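Local structure of SsfX3 (Streptomyces sp. SF2575, 3SKV) at residues S93-G104 with L163-E173; F225-Q233 with V252-G260. The protein is a salicylyl-acyltransferase of a tetracycline biosynthetic pathway, with a GDSL/SGNH fold, and probably transfers a salicylyl group to a tetracycline intermediate. The protein carries 1 engineered substitution. All coordinates share one frame; numbering follows the deposited sequence.

Contact 1 (S93-G104 with L163-E173); sequences SPWLAVRYEAVG and LQFRLAEVRLE
W95 and E173 meet at one end of an antiparallel strand pair of the jelly-roll domain. Strands 96-103 and 164-172 are the two inner strands of a four-stranded sheet. W95 buries the most surface here. Its CG sits between the backbone N and the carbonyl carbon (chi1 64°), which swings the indole over the other strand. E173 N and L172 C lie against one face of the ring, near its rim. W95 NE1 donates to E173 OE1 at 3.0 Å. The acceptor is in the indole plane but is met from above the carboxylate plane, the two planes being 88° apart. E173 N gives a nearly straight bond to S93 OG (3.0 Å), and S93 OG in turn donates to W95 O.

R99 lies midway, opposite a beta bulge. R99 O accepts from A168 N at 2.9 Å, while R99 N donates to E169 O at 3.0 Å. The extended R99 chain has A168 CB over one face of its guanidinium. Its charge is met by D140 outside the pair.

R166 works at the far end. It runs alongside E101, and R166 NH1 makes a salt bridge to E101 OE1 at 3.0 Å. OE1 comes to the guanidinium edge, near its plane; the carboxylate is turned 77°. V103 CG2 packs 3.8 Å from R166 NH2, and W56 touches R99, E101, R166 and A168.

The opposite sheet face is mostly apolar. There L96 and V98 also reach strand 153-158. The Y100 and F165 rings are nearly parallel but slid apart, and the closest touch is F165 CZ to Y100 CB, 3.5 Å.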
loop_
_atom_site.group_PDB
_atom_site.type_symbol
_atom_site.label_atom_id
_atom_site.label_comp_id
_atom_site.label_asym_id
_atom_site.label_seq_id
_atom_site.Cartn_x
_atom_site.Cartn_y
_atom_site.Cartn_z
ATOM N N SER A 93 -9.835 11.556 24.299
ATOM C CA SER A 93 -11.223 11.747 23.876
ATOM C C SER A 93 -11.980 10.396 23.709
ATOM O O SER A 93 -11.472 9.478 23.070
ATOM C CB SER A 93 -11.257 12.551 22.574
ATOM O OG SER A 93 -12.559 12.819 22.082
ATOM N N PRO A 94 -13.183 10.242 24.310
ATOM C CA PRO A 94 -13.927 8.978 24.136
ATOM C C PRO A 94 -14.597 8.882 22.751
ATOM O O PRO A 94 -15.168 7.844 22.413
ATOM C CB PRO A 94 -14.940 9.019 25.279
ATOM C CG PRO A 94 -15.229 10.469 25.450
ATOM C CD PRO A 94 -13.948 11.207 25.138
ATOM N N TRP A 95 -14.535 9.967 21.951
ATOM C CA TRP A 95 -15.126 9.993 20.608
ATOM C C TRP A 95 -14.315 10.818 19.616
ATOM O O TRP A 95 -13.502 11.658 20.006
ATOM C CB TRP A 95 -16.597 10.464 20.638
ATOM C CG TRP A 95 -16.807 11.871 21.103
ATOM C CD1 TRP A 95 -17.008 12.288 22.381
ATOM C CD2 TRP A 95 -16.815 13.056 20.287
ATOM N NE1 TRP A 95 -17.153 13.659 22.414
ATOM C CE2 TRP A 95 -17.033 14.156 21.147
ATOM C CE3 TRP A 95 -16.631 13.299 18.909
ATOM C CZ2 TRP A 95 -17.115 15.471 20.674
ATOM C CZ3 TRP A 95 -16.721 14.599 18.440
ATOM C CH2 TRP A 95 -16.953 15.671 19.313
ATOM N N LEU A 96 -14.553 10.595 18.327
ATOM C CA LEU A 96 -13.944 11.384 17.274
ATOM C C LEU A 96 -14.869 11.575 16.122
ATOM O O LEU A 96 -15.702 10.712 15.812
ATOM C CB LEU A 96 -12.521 10.925 16.841
ATOM C CG LEU A 96 -12.300 9.696 15.950
ATOM C CD1 LEU A 96 -12.742 9.923 14.485
ATOM C CD2 LEU A 96 -10.844 9.391 15.895
ATOM N N ALA A 97 -14.693 12.683 15.449
ATOM C CA ALA A 97 -15.491 13.001 14.264
ATOM C C ALA A 97 -14.569 13.521 13.189
ATOM O O ALA A 97 -13.622 14.234 13.499
ATOM C CB ALA A 97 -16.573 14.020 14.599
ATOM N N VAL A 98 -14.788 13.103 11.947
ATOM C CA VAL A 98 -13.993 13.529 10.796
ATOM C C VAL A 98 -14.934 14.007 9.695
ATOM O O VAL A 98 -15.863 13.290 9.329
ATOM C CB VAL A 98 -13.032 12.439 10.257
ATOM C CG1 VAL A 98 -12.236 12.960 9.057
ATOM C CG2 VAL A 98 -12.085 11.943 11.336
ATOM N N ARG A 99 -14.701 15.231 9.194
ATOM C CA ARG A 99 -15.407 15.816 8.069
ATOM C C ARG A 99 -14.574 15.431 6.828
ATOM O O ARG A 99 -13.391 15.781 6.719
ATOM C CB ARG A 99 -15.572 17.329 8.219
ATOM C CG ARG A 99 -16.478 17.876 7.148
ATOM C CD ARG A 99 -16.804 19.313 7.402
ATOM N NE ARG A 99 -17.319 19.926 6.182
ATOM C CZ ARG A 99 -17.161 21.201 5.875
ATOM N NH1 ARG A 99 -16.523 22.017 6.708
ATOM N NH2 ARG A 99 -17.637 21.677 4.735
ATOM N N TYR A 100 -15.190 14.663 5.930
ATOM C CA TYR A 100 -14.498 14.095 4.792
ATOM C C TYR A 100 -15.288 14.133 3.494
ATOM O O TYR A 100 -16.485 14.447 3.455
ATOM C CB TYR A 100 -14.135 12.615 5.127
ATOM C CG TYR A 100 -15.337 11.684 5.108
ATOM C CD1 TYR A 100 -16.168 11.567 6.214
ATOM C CD2 TYR A 100 -15.662 10.948 3.966
ATOM C CE1 TYR A 100 -17.293 10.738 6.189
ATOM C CE2 TYR A 100 -16.779 10.109 3.934
ATOM C CZ TYR A 100 -17.596 10.011 5.047
ATOM O OH TYR A 100 -18.703 9.185 5.024
ATOM N N GLU A 101 -14.604 13.711 2.434
ATOM C CA GLU A 101 -15.134 13.534 1.092
ATOM C C GLU A 101 -14.338 12.374 0.508
ATOM O O GLU A 101 -13.100 12.394 0.553
ATOM C CB GLU A 101 -14.989 14.805 0.252
ATOM C CG GLU A 101 -15.802 14.727 -1.038
ATOM C CD GLU A 101 -15.542 15.784 -2.094
ATOM O OE1 GLU A 101 -14.526 16.513 -1.988
ATOM O OE2 GLU A 101 -16.352 15.865 -3.048
ATOM N N ALA A 102 -15.045 11.325 0.051
ATOM C CA ALA A 102 -14.419 10.134 -0.542
ATOM C C ALA A 102 -14.826 10.022 -2.003
ATOM O O ALA A 102 -16.020 9.956 -2.317
ATOM C CB ALA A 102 -14.785 8.877 0.235
ATOM N N VAL A 103 -13.834 10.093 -2.895
ATOM C CA VAL A 103 -14.092 10.045 -4.336
ATOM C C VAL A 103 -13.606 8.718 -4.922
ATOM O O VAL A 103 -12.408 8.404 -4.865
ATOM C CB VAL A 103 -13.508 11.261 -5.113
ATOM C CG1 VAL A 103 -14.027 11.290 -6.533
ATOM C CG2 VAL A 103 -13.824 12.574 -4.423
ATOM N N GLY A 104 -14.541 7.968 -5.489
ATOM C CA GLY A 104 -14.248 6.701 -6.140
ATOM C C GLY A 104 -13.746 6.917 -7.554
ATOM O O GLY A 104 -13.922 8.014 -8.103
ATOM N N LEU A 163 -10.006 4.419 -2.974
ATOM C CA LEU A 163 -10.641 5.716 -3.036
ATOM C C LEU A 163 -9.686 6.850 -2.751
ATOM O O LEU A 163 -8.736 6.691 -1.990
ATOM C CB LEU A 163 -11.665 5.734 -1.886
ATOM C CG LEU A 163 -13.167 5.488 -2.110
ATOM C CD1 LEU A 163 -13.459 4.309 -3.004
ATOM C CD2 LEU A 163 -13.830 5.245 -0.781
ATOM N N GLN A 164 -10.028 8.038 -3.242
ATOM C CA GLN A 164 -9.335 9.269 -2.880
ATOM C C GLN A 164 -10.103 9.784 -1.646
ATOM O O GLN A 164 -11.328 9.856 -1.669
ATOM C CB GLN A 164 -9.382 10.295 -4.012
ATOM C CG GLN A 164 -8.566 9.889 -5.219
ATOM C CD GLN A 164 -8.667 10.899 -6.339
ATOM O OE1 GLN A 164 -8.779 12.115 -6.133
ATOM N NE2 GLN A 164 -8.548 10.420 -7.558
ATOM N N PHE A 165 -9.411 10.053 -0.566
ATOM C CA PHE A 165 -10.039 10.498 0.686
ATOM C C PHE A 165 -9.468 11.852 1.097
ATOM O O PHE A 165 -8.254 11.975 1.209
ATOM C CB PHE A 165 -9.778 9.459 1.789
ATOM C CG PHE A 165 -10.463 9.724 3.113
ATOM C CD1 PHE A 165 -11.729 9.202 3.377
ATOM C CD2 PHE A 165 -9.809 10.430 4.121
ATOM C CE1 PHE A 165 -12.341 9.413 4.607
ATOM C CE2 PHE A 165 -10.425 10.655 5.349
ATOM C CZ PHE A 165 -11.679 10.128 5.596
ATOM N N ARG A 166 -10.325 12.862 1.299
ATOM C CA ARG A 166 -9.910 14.220 1.696
ATOM C C ARG A 166 -10.521 14.539 3.051
ATOM O O ARG A 166 -11.600 14.035 3.350
ATOM C CB ARG A 166 -10.334 15.290 0.644
ATOM C CG ARG A 166 -10.128 14.829 -0.787
ATOM C CD ARG A 166 -10.008 15.920 -1.819
ATOM N NE ARG A 166 -9.979 15.329 -3.163
ATOM C CZ ARG A 166 -11.004 15.323 -4.015
ATOM N NH1 ARG A 166 -12.163 15.871 -3.675
ATOM N NH2 ARG A 166 -10.873 14.770 -5.214
ATOM N N LEU A 167 -9.858 15.358 3.878
ATOM C CA LEU A 167 -10.390 15.744 5.203
ATOM C C LEU A 167 -10.486 17.245 5.254
ATOM O O LEU A 167 -9.606 17.947 4.746
ATOM C CB LEU A 167 -9.469 15.398 6.392
ATOM C CG LEU A 167 -8.861 14.048 6.617
ATOM C CD1 LEU A 167 -7.639 13.814 5.666
ATOM C CD2 LEU A 167 -8.397 13.951 8.085
ATOM N N ALA A 168 -11.413 17.729 6.050
ATOM C CA ALA A 168 -11.562 19.163 6.291
ATOM C C ALA A 168 -11.435 19.484 7.792
ATOM O O ALA A 168 -11.015 20.582 8.150
ATOM C CB ALA A 168 -12.902 19.646 5.751
ATOM N N GLU A 169 -11.758 18.516 8.670
ATOM C CA GLU A 169 -11.756 18.735 10.120
ATOM C C GLU A 169 -11.759 17.439 10.907
ATOM O O GLU A 169 -12.298 16.429 10.458
ATOM C CB GLU A 169 -13.032 19.515 10.495
ATOM C CG GLU A 169 -13.040 20.195 11.859
ATOM C CD GLU A 169 -14.400 20.689 12.321
ATOM O OE1 GLU A 169 -15.406 20.497 11.592
ATOM O OE2 GLU A 169 -14.459 21.261 13.433
ATOM N N VAL A 170 -11.169 17.487 12.098
ATOM C CA VAL A 170 -11.182 16.425 13.086
ATOM C C VAL A 170 -11.803 17.058 14.328
ATOM O O VAL A 170 -11.463 18.191 14.693
ATOM C CB VAL A 170 -9.807 15.778 13.362
ATOM C CG1 VAL A 170 -9.902 14.733 14.479
ATOM C CG2 VAL A 170 -9.247 15.133 12.090
ATOM N N ARG A 171 -12.776 16.385 14.920
ATOM C CA ARG A 171 -13.385 16.904 16.132
ATOM C C ARG A 171 -13.232 15.901 17.255
ATOM O O ARG A 171 -13.272 14.693 17.025
ATOM C CB ARG A 171 -14.849 17.272 15.914
ATOM C CG ARG A 171 -15.043 18.667 15.357
ATOM C CD ARG A 171 -16.459 18.898 14.846
ATOM N NE ARG A 171 -17.456 18.438 15.813
ATOM C CZ ARG A 171 -18.371 17.512 15.553
ATOM N NH1 ARG A 171 -18.468 16.987 14.342
ATOM N NH2 ARG A 171 -19.227 17.137 16.493
ATOM N N LEU A 172 -13.030 16.409 18.463
ATOM C CA LEU A 172 -12.845 15.616 19.680
ATOM C C LEU A 172 -13.640 16.273 20.799
ATOM O O LEU A 172 -14.122 17.414 20.635
ATOM C CB LEU A 172 -11.347 15.541 20.082
ATOM C CG LEU A 172 -10.350 15.084 19.009
ATOM C CD1 LEU A 172 -8.925 15.380 19.428
ATOM C CD2 LEU A 172 -10.527 13.615 18.672
ATOM N N GLU A 173 -13.765 15.557 21.948
ATOM C CA GLU A 173 -14.461 16.032 23.131
ATOM C C GLU A 173 -13.802 17.331 23.603
ATOM O O GLU A 173 -12.586 17.495 23.449
ATOM C CB GLU A 173 -14.406 14.953 24.230
ATOM C CG GLU A 173 -15.230 15.249 25.481
ATOM C CD GLU A 173 -16.692 14.857 25.391
ATOM O OE1 GLU A 173 -17.459 15.538 24.669
ATOM O OE2 GLU A 173 -17.073 13.861 26.047
#

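Contact 2 (F225-Q233 with V252-G260); sequences FAADGSHLQ and VGTSNFMDG
H231 and D259 join two loops at the C-terminal ends of parallel strands 219-223 and 247-252, the edge of the sheet where SGNH-fold enzymes carry their active site. The G253 to N256 run resembles the third conserved block of this family. S255 also touches S194, the serine of the GDS sequence that names the family.

H231 NE2 donates to D259 OD2 at 2.7 Å. The oxygen lies close to the imidazole plane and is met nearly along its C-O axis, with an N-H...O angle of 150°. With CG anti to the carbonyl carbon (chi1 -80°), the ring reaches out to helix 254-257. The N256 side chain runs antiparallel to that of H231, its amide turned 54° to the ring, with CG over one ring face and ND2 3.4 Å from H231 CD2. H231 ND1 turns back to A227 O in a weak bond. Without the imidazole, as with an alanine here, D259 is likely to lose its mate and the N256 amide the ring it packs on.

Next to H231, S255 CB presses on A227 O at 3.3 Å, and S255 OG lies 3.5 Å from S230 CB. S230 OG has its outside partner in D193 O. A buried polar link is made by one water, which donates to S230 O (2.7 Å) and N256 OD1 and accepts from G253 N. Apolar touches flank this: L232 CD2 on V252 CG1, 3.7 Å, and A227 CB on M258 CE, 3.8 Å. Helix 266-278 covers L232.

The D259 bond fixes the ring's rotation and makes a polar side-chain link between the loops.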
loop_
_atom_site.group_PDB
_atom_site.type_symbol
_atom_site.label_atom_id
_atom_site.label_comp_id
_atom_site.label_asym_id
_atom_site.label_seq_id
_atom_site.Cartn_x
_atom_site.Cartn_y
_atom_site.Cartn_z
ATOM N N PHE A 225 0.458 0.443 -7.370
ATOM C CA PHE A 225 -0.624 1.120 -8.086
ATOM C C PHE A 225 -1.185 0.203 -9.178
ATOM O O PHE A 225 -1.499 0.674 -10.289
ATOM C CB PHE A 225 -0.112 2.461 -8.654
ATOM C CG PHE A 225 0.582 3.358 -7.658
ATOM C CD1 PHE A 225 -0.153 4.137 -6.770
ATOM C CD2 PHE A 225 1.967 3.437 -7.616
ATOM C CE1 PHE A 225 0.488 4.971 -5.847
ATOM C CE2 PHE A 225 2.602 4.300 -6.724
ATOM C CZ PHE A 225 1.856 5.063 -5.842
ATOM N N ALA A 226 -1.291 -1.130 -8.857
ATOM C CA ALA A 226 -1.722 -2.227 -9.759
ATOM C C ALA A 226 -0.761 -2.335 -10.983
ATOM O O ALA A 226 0.317 -1.754 -10.928
ATOM C CB ALA A 226 -3.181 -2.059 -10.175
ATOM N N ALA A 227 -1.114 -3.076 -12.049
ATOM C CA ALA A 227 -0.247 -3.314 -13.217
ATOM C C ALA A 227 0.499 -2.098 -13.796
ATOM O O ALA A 227 1.737 -2.124 -13.871
ATOM C CB ALA A 227 -0.991 -4.072 -14.303
ATOM N N ASP A 228 -0.239 -1.030 -14.153
ATOM C CA ASP A 228 0.327 0.197 -14.734
ATOM C C ASP A 228 1.494 0.814 -13.974
ATOM O O ASP A 228 2.468 1.227 -14.615
ATOM C CB ASP A 228 -0.769 1.237 -15.032
ATOM C CG ASP A 228 -1.781 0.776 -16.078
ATOM O OD1 ASP A 228 -1.540 -0.285 -16.719
ATOM O OD2 ASP A 228 -2.819 1.467 -16.251
ATOM N N GLY A 229 1.415 0.835 -12.635
ATOM C CA GLY A 229 2.470 1.406 -11.810
ATOM C C GLY A 229 3.650 0.505 -11.503
ATOM O O GLY A 229 4.599 0.957 -10.867
ATOM N N SER A 230 3.623 -0.749 -11.975
ATOM C CA SER A 230 4.648 -1.759 -11.714
ATOM C C SER A 230 5.525 -2.125 -12.935
ATOM O O SER A 230 5.948 -3.276 -13.056
ATOM C CB SER A 230 3.992 -3.009 -11.135
ATOM O OG SER A 230 2.938 -2.652 -10.260
ATOM N N HIS A 231 5.841 -1.133 -13.793
ATOM C CA HIS A 231 6.645 -1.285 -15.012
ATOM C C HIS A 231 8.113 -0.827 -14.821
ATOM O O HIS A 231 8.834 -0.580 -15.810
ATOM C CB HIS A 231 5.987 -0.514 -16.173
ATOM C CG HIS A 231 4.853 -1.234 -16.816
ATOM N ND1 HIS A 231 3.755 -1.647 -16.087
ATOM C CD2 HIS A 231 4.654 -1.552 -18.112
ATOM C CE1 HIS A 231 2.939 -2.223 -16.951
ATOM N NE2 HIS A 231 3.436 -2.187 -18.182
ATOM N N LEU A 232 8.554 -0.704 -13.555
ATOM C CA LEU A 232 9.917 -0.252 -13.248
ATOM C C LEU A 232 10.256 1.117 -13.777
ATOM O O LEU A 232 11.409 1.361 -14.148
ATOM C CB LEU A 232 11.013 -1.278 -13.619
ATOM C CG LEU A 232 10.927 -2.669 -12.990
ATOM C CD1 LEU A 232 11.826 -3.636 -13.745
ATOM C CD2 LEU A 232 11.255 -2.623 -11.470
ATOM N N GLN A 233 9.249 2.024 -13.784
ATOM C CA GLN A 233 9.357 3.427 -14.175
ATOM C C GLN A 233 10.453 4.076 -13.344
ATOM O O GLN A 233 10.389 4.053 -12.112
ATOM C CB GLN A 233 8.047 4.181 -13.908
ATOM C CG GLN A 233 6.889 3.769 -14.793
ATOM C CD GLN A 233 5.998 2.704 -14.209
ATOM O OE1 GLN A 233 6.444 1.755 -13.554
ATOM N NE2 GLN A 233 4.704 2.844 -14.449
ATOM N N VAL A 252 7.893 -7.437 -9.321
ATOM C CA VAL A 252 7.701 -7.090 -10.740
ATOM C C VAL A 252 7.757 -8.302 -11.662
ATOM O O VAL A 252 8.130 -9.382 -11.212
ATOM C CB VAL A 252 8.716 -5.983 -11.160
ATOM C CG1 VAL A 252 8.390 -4.659 -10.455
ATOM C CG2 VAL A 252 10.171 -6.411 -10.864
ATOM N N GLY A 253 7.412 -8.107 -12.938
ATOM C CA GLY A 253 7.418 -9.144 -13.956
ATOM C C GLY A 253 6.143 -9.201 -14.775
ATOM O O GLY A 253 6.124 -8.745 -15.919
ATOM N N THR A 254 5.068 -9.739 -14.192
ATOM C CA THR A 254 3.745 -9.952 -14.804
ATOM C C THR A 254 3.079 -8.742 -15.418
ATOM O O THR A 254 2.575 -8.851 -16.529
ATOM C CB THR A 254 2.834 -10.802 -13.904
ATOM O OG1 THR A 254 3.489 -12.057 -13.732
ATOM C CG2 THR A 254 1.432 -11.044 -14.512
ATOM N N SER A 255 3.102 -7.608 -14.745
ATOM C CA SER A 255 2.559 -6.338 -15.252
ATOM C C SER A 255 3.145 -6.004 -16.647
ATOM O O SER A 255 2.410 -5.533 -17.519
ATOM C CB SER A 255 2.862 -5.207 -14.267
ATOM O OG SER A 255 2.523 -5.592 -12.943
ATOM N N ASN A 256 4.458 -6.277 -16.863
ATOM C CA ASN A 256 5.101 -6.061 -18.161
ATOM C C ASN A 256 4.637 -7.121 -19.148
ATOM O O ASN A 256 4.389 -6.799 -20.309
ATOM C CB ASN A 256 6.636 -6.046 -18.036
ATOM C CG ASN A 256 7.186 -4.748 -17.526
ATOM O OD1 ASN A 256 7.622 -4.634 -16.384
ATOM N ND2 ASN A 256 7.194 -3.738 -18.371
ATOM N N PHE A 257 4.499 -8.384 -18.680
ATOM C CA PHE A 257 4.021 -9.518 -19.480
ATOM C C PHE A 257 2.604 -9.229 -20.013
ATOM O O PHE A 257 2.317 -9.534 -21.166
ATOM C CB PHE A 257 4.063 -10.854 -18.667
ATOM C CG PHE A 257 3.260 -11.988 -19.278
ATOM C CD1 PHE A 257 3.772 -12.735 -20.338
ATOM C CD2 PHE A 257 1.958 -12.248 -18.858
ATOM C CE1 PHE A 257 3.003 -13.736 -20.951
ATOM C CE2 PHE A 257 1.194 -13.256 -19.466
ATOM C CZ PHE A 257 1.722 -13.995 -20.504
ATOM N N MET A 258 1.728 -8.659 -19.156
ATOM C CA MET A 258 0.339 -8.302 -19.453
ATOM C C MET A 258 0.191 -7.379 -20.676
ATOM O O MET A 258 -0.883 -7.357 -21.288
ATOM C CB MET A 258 -0.310 -7.658 -18.227
ATOM C CG MET A 258 -0.589 -8.632 -17.098
ATOM S SD MET A 258 -1.106 -7.808 -15.570
ATOM C CE MET A 258 -2.645 -7.028 -16.112
ATOM N N ASP A 259 1.265 -6.626 -21.026
ATOM C CA ASP A 259 1.303 -5.705 -22.167
ATOM C C ASP A 259 2.028 -6.311 -23.344
ATOM O O ASP A 259 2.064 -5.705 -24.411
ATOM C CB ASP A 259 1.955 -4.360 -21.778
ATOM C CG ASP A 259 1.041 -3.423 -21.014
ATOM O OD1 ASP A 259 -0.128 -3.246 -21.441
ATOM O OD2 ASP A 259 1.494 -2.850 -20.008
ATOM N N GLY A 260 2.616 -7.491 -23.128
ATOM C CA GLY A 260 3.367 -8.276 -24.111
ATOM C C GLY A 260 4.639 -7.617 -24.582
ATOM O O GLY A 260 5.294 -8.091 -25.507
HETATM O O HOH W 1 6.410 -5.740 -14.022
HETATM O O HOH W 2 10.110 -2.825 -16.682
#

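How the contacts relate
Contacts 1 and 2 lie on opposite sides of the chain's centre, their centres about 34 Å apart and their nearest atoms about 10 Å apart. They follow one another along the sequence and share no element. Contact 1 belongs to the jelly-roll domain, contact 2 to the GDSL/SGNH domain. Both are partly buried. Contact 1 buries 1147 Å² and rests on backbone bonds between two strands, which continue past the bulge at A168, with most charged groups on one sheet face and mainly apolar ones on the other. Contact 2 buries 447 Å² and joins loop to short helix. It relies on one direct side-chain hydrogen bond, bridging water and small packed residues instead.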